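Long-range contact in cytochrome c' (Thermochromatium tepidum, PDB 3VRC), which carries a covalently bound heme c and probably serves in electron transport in a thermophilic purple photosynthetic bacterium: residues 5-13 with 69-78. Numbering follows the deposited sequence.
Sequences PEEQIETRQ and VKTRAKPELF. With HEC (heme c), chain L.
A heme-propionate binding site joins the start of helix 5-31 to the loop at 69-74: Gln13 and Arg12 on the helix meet Lys70 and Thr71 around one carboxylate of heme c. NE2 of Gln13 spans loop and heme. It donates to Lys70 O (2.9 Å), which lies in the amide plane. Its other bond, to heme O1D, is nearly straight (177°). Backbone N of Arg72 gives O1D a second bond. On the other oxygen, O2D, three donors converge: Arg12 NE at 2.8 Å, Arg12 NH2 at a poorer angle, and the hydroxyl of Thr71, whose OG1 sits 2.6 Å from O2D. Pointing opposite the backbone N of Thr71 (chi1 -177°), that OG1 also accepts from Ala73 N in an ST turn. The Arg12 guanidinium meets the carboxylate edge-on, with Ile9 CG1 over one face; Leu57 O and Thr62 O take further N-H groups. Toward the helix N-terminus, CG1 of Val69 lies 3.7 Å from CG2 of Ile9, and Val69 also packs on the aliphatic part of Glu6. With an alanine at Gln13, Lys70 O would probably lose its donor from the helix and O1D one of its two. Helix and loop thus grip one propionate in the four-helix bundle of the cytochrome c' family.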
loop_
_atom_site.group_PDB
_atom_site.type_symbol
_atom_site.label_atom_id
_atom_site.label_comp_id
_atom_site.label_asym_id
_atom_site.label_seq_id
_atom_site.Cartn_x
_atom_site.Cartn_y
_atom_site.Cartn_z
ATOM N N PRO B 5 -19.320 -2.596 2.792
ATOM C CA PRO B 5 -18.617 -2.912 4.027
ATOM C C PRO B 5 -17.552 -4.006 3.853
ATOM O O PRO B 5 -16.443 -3.872 4.379
ATOM C CB PRO B 5 -19.787 -3.311 4.955
ATOM C CG PRO B 5 -20.930 -2.444 4.513
ATOM C CD PRO B 5 -20.802 -2.541 3.012
ATOM N N GLU B 6 -17.850 -5.053 3.108
ATOM C CA GLU B 6 -16.885 -6.088 2.841
ATOM C C GLU B 6 -15.635 -5.534 2.143
ATOM O O GLU B 6 -14.513 -5.852 2.522
ATOM C CB GLU B 6 -17.503 -7.174 1.957
ATOM C CG GLU B 6 -16.494 -8.239 1.520
ATOM C CD GLU B 6 -17.141 -9.319 0.692
ATOM O OE1 GLU B 6 -18.252 -9.738 0.997
ATOM O OE2 GLU B 6 -16.544 -9.820 -0.259
ATOM N N GLU B 7 -15.851 -4.687 1.147
ATOM C CA GLU B 7 -14.725 -4.097 0.434
ATOM C C GLU B 7 -13.925 -3.155 1.347
ATOM O O GLU B 7 -12.701 -3.066 1.196
ATOM C CB GLU B 7 -15.229 -3.358 -0.808
ATOM C CG GLU B 7 -15.758 -4.338 -1.858
ATOM C CD GLU B 7 -16.488 -3.611 -2.948
ATOM O OE1 GLU B 7 -17.277 -2.684 -2.732
ATOM O OE2 GLU B 7 -16.198 -3.925 -4.108
ATOM N N GLN B 8 -14.576 -2.421 2.233
ATOM C CA GLN B 8 -13.844 -1.532 3.140
ATOM C C GLN B 8 -12.945 -2.362 4.054
ATOM O O GLN B 8 -11.786 -2.011 4.283
ATOM C CB GLN B 8 -14.825 -0.710 3.985
ATOM C CG GLN B 8 -15.481 0.383 3.193
ATOM C CD GLN B 8 -16.528 1.063 4.058
ATOM O OE1 GLN B 8 -16.201 1.628 5.078
ATOM N NE2 GLN B 8 -17.803 0.896 3.693
ATOM N N ILE B 9 -13.455 -3.474 4.582
ATOM C CA ILE B 9 -12.653 -4.346 5.450
ATOM C C ILE B 9 -11.470 -4.879 4.656
ATOM O O ILE B 9 -10.318 -4.840 5.111
ATOM C CB ILE B 9 -13.498 -5.488 6.025
ATOM C CG1 ILE B 9 -14.562 -4.942 6.997
ATOM C CG2 ILE B 9 -12.635 -6.486 6.712
ATOM C CD1 ILE B 9 -15.644 -5.980 7.335
ATOM N N GLU B 10 -11.726 -5.410 3.458
ATOM C CA GLU B 10 -10.616 -5.970 2.694
ATOM C C GLU B 10 -9.591 -4.906 2.335
ATOM O O GLU B 10 -8.393 -5.177 2.337
ATOM C CB GLU B 10 -11.127 -6.638 1.440
ATOM C CG GLU B 10 -11.854 -7.931 1.760
ATOM C CD GLU B 10 -12.423 -8.504 0.523
ATOM O OE1 GLU B 10 -13.133 -7.730 -0.218
ATOM O OE2 GLU B 10 -12.158 -9.720 0.273
ATOM N N THR B 11 -10.051 -3.718 2.020
ATOM C CA THR B 11 -9.133 -2.658 1.585
ATOM C C THR B 11 -8.267 -2.189 2.766
ATOM O O THR B 11 -7.064 -1.948 2.589
ATOM C CB THR B 11 -9.866 -1.537 0.931
ATOM O OG1 THR B 11 -10.618 -2.044 -0.207
ATOM C CG2 THR B 11 -8.925 -0.444 0.399
ATOM N N ARG B 12 -8.876 -2.001 3.949
ATOM C CA ARG B 12 -8.047 -1.565 5.066
ATOM C C ARG B 12 -7.067 -2.646 5.419
ATOM O O ARG B 12 -5.883 -2.366 5.706
ATOM C CB ARG B 12 -8.911 -1.083 6.251
ATOM C CG ARG B 12 -9.671 -2.175 7.025
ATOM C CD ARG B 12 -10.881 -1.572 7.729
ATOM N NE ARG B 12 -11.495 -2.509 8.641
ATOM C CZ ARG B 12 -12.732 -2.357 9.149
ATOM N NH1 ARG B 12 -13.492 -1.329 8.769
ATOM N NH2 ARG B 12 -13.139 -3.214 10.088
ATOM N N GLN B 13 -7.481 -3.920 5.419
ATOM C CA GLN B 13 -6.578 -5.012 5.683
ATOM C C GLN B 13 -5.411 -5.015 4.696
ATOM O O GLN B 13 -4.272 -5.291 5.080
ATOM C CB GLN B 13 -7.309 -6.367 5.623
ATOM C CG GLN B 13 -8.240 -6.517 6.840
ATOM C CD GLN B 13 -9.119 -7.755 6.736
ATOM O OE1 GLN B 13 -9.314 -8.335 5.649
ATOM N NE2 GLN B 13 -9.719 -8.123 7.847
ATOM N N VAL B 69 -15.240 -13.076 5.038
ATOM C CA VAL B 69 -14.420 -11.885 5.356
ATOM C C VAL B 69 -14.526 -11.492 6.841
ATOM O O VAL B 69 -15.520 -10.961 7.318
ATOM C CB VAL B 69 -14.748 -10.684 4.434
ATOM C CG1 VAL B 69 -13.923 -9.452 4.820
ATOM C CG2 VAL B 69 -14.553 -11.082 2.960
ATOM N N LYS B 70 -13.489 -11.836 7.568
ATOM C CA LYS B 70 -13.446 -11.626 9.021
ATOM C C LYS B 70 -12.625 -10.380 9.324
ATOM O O LYS B 70 -11.620 -10.117 8.672
ATOM C CB LYS B 70 -12.798 -12.803 9.698
ATOM C CG LYS B 70 -13.600 -14.058 9.463
ATOM C CD LYS B 70 -13.384 -15.122 10.531
ATOM C CE LYS B 70 -14.187 -16.382 10.215
ATOM N NZ LYS B 70 -15.666 -16.193 10.082
ATOM N N THR B 71 -13.060 -9.582 10.284
ATOM C CA THR B 71 -12.343 -8.426 10.746
ATOM C C THR B 71 -11.724 -8.661 12.107
ATOM O O THR B 71 -12.304 -9.374 12.930
ATOM C CB THR B 71 -13.255 -7.157 10.719
ATOM O OG1 THR B 71 -12.448 -6.060 11.119
ATOM C CG2 THR B 71 -14.477 -7.215 11.676
ATOM N N ARG B 72 -10.553 -8.065 12.335
ATOM C CA ARG B 72 -9.957 -8.011 13.645
ATOM C C ARG B 72 -10.187 -6.678 14.341
ATOM O O ARG B 72 -9.593 -6.456 15.437
ATOM C CB ARG B 72 -8.443 -8.271 13.507
ATOM C CG ARG B 72 -8.143 -9.729 13.122
ATOM C CD ARG B 72 -6.679 -10.010 12.782
ATOM N NE ARG B 72 -5.807 -9.767 13.935
ATOM C CZ ARG B 72 -4.479 -9.756 13.877
ATOM N NH1 ARG B 72 -3.821 -9.987 12.725
ATOM N NH2 ARG B 72 -3.806 -9.500 14.993
ATOM N N ALA B 73 -11.003 -5.784 13.784
ATOM C CA ALA B 73 -11.336 -4.576 14.474
ATOM C C ALA B 73 -12.221 -4.873 15.687
ATOM O O ALA B 73 -13.264 -5.507 15.535
ATOM C CB ALA B 73 -12.022 -3.609 13.535
ATOM N N LYS B 74 -11.843 -4.404 16.869
ATOM C CA LYS B 74 -12.638 -4.693 18.081
ATOM C C LYS B 74 -13.825 -3.744 18.129
ATOM O O LYS B 74 -13.817 -2.623 17.637
ATOM C CB LYS B 74 -11.773 -4.435 19.300
ATOM C CG LYS B 74 -10.703 -5.500 19.510
ATOM C CD LYS B 74 -9.961 -5.365 20.862
ATOM C CE LYS B 74 -9.137 -6.579 21.165
ATOM N NZ LYS B 74 -8.553 -6.470 22.524
ATOM N N PRO B 75 -14.881 -4.167 18.864
ATOM C CA PRO B 75 -15.986 -3.217 19.120
ATOM C C PRO B 75 -15.517 -1.874 19.735
ATOM O O PRO B 75 -16.095 -0.827 19.431
ATOM C CB PRO B 75 -16.930 -3.992 20.030
ATOM C CG PRO B 75 -16.313 -5.314 20.301
ATOM C CD PRO B 75 -15.083 -5.495 19.461
ATOM N N GLU B 76 -14.471 -1.963 20.563
ATOM C CA GLU B 76 -13.958 -0.733 21.180
ATOM C C GLU B 76 -13.596 0.303 20.122
ATOM O O GLU B 76 -13.659 1.514 20.380
ATOM C CB GLU B 76 -12.753 -1.007 22.057
ATOM C CG GLU B 76 -13.098 -1.683 23.388
ATOM C CD GLU B 76 -13.063 -3.224 23.396
ATOM O OE1 GLU B 76 -13.293 -3.880 22.333
ATOM O OE2 GLU B 76 -12.810 -3.806 24.523
ATOM N N LEU B 77 -13.123 -0.114 18.946
ATOM C CA LEU B 77 -12.680 0.833 17.937
ATOM C C LEU B 77 -13.896 1.741 17.542
ATOM O O LEU B 77 -13.804 2.972 17.512
ATOM C CB LEU B 77 -12.203 0.069 16.694
ATOM C CG LEU B 77 -11.585 0.923 15.591
ATOM C CD1 LEU B 77 -10.653 0.117 14.759
ATOM C CD2 LEU B 77 -12.640 1.510 14.701
ATOM N N PHE B 78 -15.055 1.103 17.276
ATOM C CA PHE B 78 -16.215 1.817 16.796
ATOM C C PHE B 78 -16.869 2.657 17.897
ATOM O O PHE B 78 -17.587 3.605 17.588
ATOM C CB PHE B 78 -17.191 0.845 16.191
ATOM C CG PHE B 78 -16.550 0.093 15.034
ATOM C CD1 PHE B 78 -16.543 0.661 13.762
ATOM C CD2 PHE B 78 -15.897 -1.141 15.251
ATOM C CE1 PHE B 78 -15.900 0.030 12.671
ATOM C CE2 PHE B 78 -15.245 -1.770 14.190
ATOM C CZ PHE B 78 -15.285 -1.202 12.878
HETATM FE FE HEC L . -2.740 -2.100 12.030
HETATM C CHA HEC L . -4.730 -4.838 11.326
HETATM C CHB HEC L . -0.017 -3.701 10.680
HETATM C CHC HEC L . -0.938 0.784 12.212
HETATM C CHD HEC L . -5.455 -0.528 13.355
HETATM N NA HEC L . -2.408 -3.979 11.218
HETATM C C1A HEC L . -3.338 -4.947 11.007
HETATM C C2A HEC L . -2.717 -6.130 10.530
HETATM C C3A HEC L . -1.337 -5.833 10.354
HETATM C C4A HEC L . -1.235 -4.452 10.752
HETATM C CMA HEC L . -0.257 -6.677 9.799
HETATM C CAA HEC L . -3.385 -7.456 10.350
HETATM C CBA HEC L . -3.309 -8.022 9.015
HETATM C CGA HEC L . -4.000 -7.067 8.106
HETATM O O1A HEC L . -3.431 -6.892 6.970
HETATM O O2A HEC L . -5.084 -6.523 8.352
HETATM N NB HEC L . -0.846 -1.555 11.483
HETATM C C1B HEC L . 0.112 -2.327 10.988
HETATM C C2B HEC L . 1.389 -1.654 10.897
HETATM C C3B HEC L . 1.090 -0.351 11.304
HETATM C C4B HEC L . -0.310 -0.320 11.662
HETATM C CMB HEC L . 2.670 -2.200 10.434
HETATM C CAB HEC L . 1.999 0.855 11.468
HETATM C CBB HEC L . 3.017 1.086 10.423
HETATM N NC HEC L . -3.130 -0.200 12.668
HETATM C C1C HEC L . -2.259 0.858 12.701
HETATM C C2C HEC L . -2.844 2.034 13.341
HETATM C C3C HEC L . -4.161 1.625 13.643
HETATM C C4C HEC L . -4.277 0.239 13.229
HETATM C CMC HEC L . -2.100 3.292 13.583
HETATM C CAC HEC L . -5.253 2.395 14.342
HETATM C CBC HEC L . -5.117 3.888 14.337
HETATM N ND HEC L . -4.667 -2.588 12.345
HETATM C C1D HEC L . -5.651 -1.824 12.876
HETATM C C2D HEC L . -6.927 -2.472 12.894
HETATM C C3D HEC L . -6.757 -3.672 12.254
HETATM C C4D HEC L . -5.332 -3.698 11.885
HETATM C CMD HEC L . -8.201 -1.920 13.499
HETATM C CAD HEC L . -7.760 -4.724 11.889
HETATM C CBD HEC L . -8.346 -4.432 10.481
HETATM C CGD HEC L . -9.471 -5.384 10.113
HETATM O O1D HEC L . -9.260 -6.619 10.291
HETATM O O2D HEC L . -10.536 -4.897 9.701
#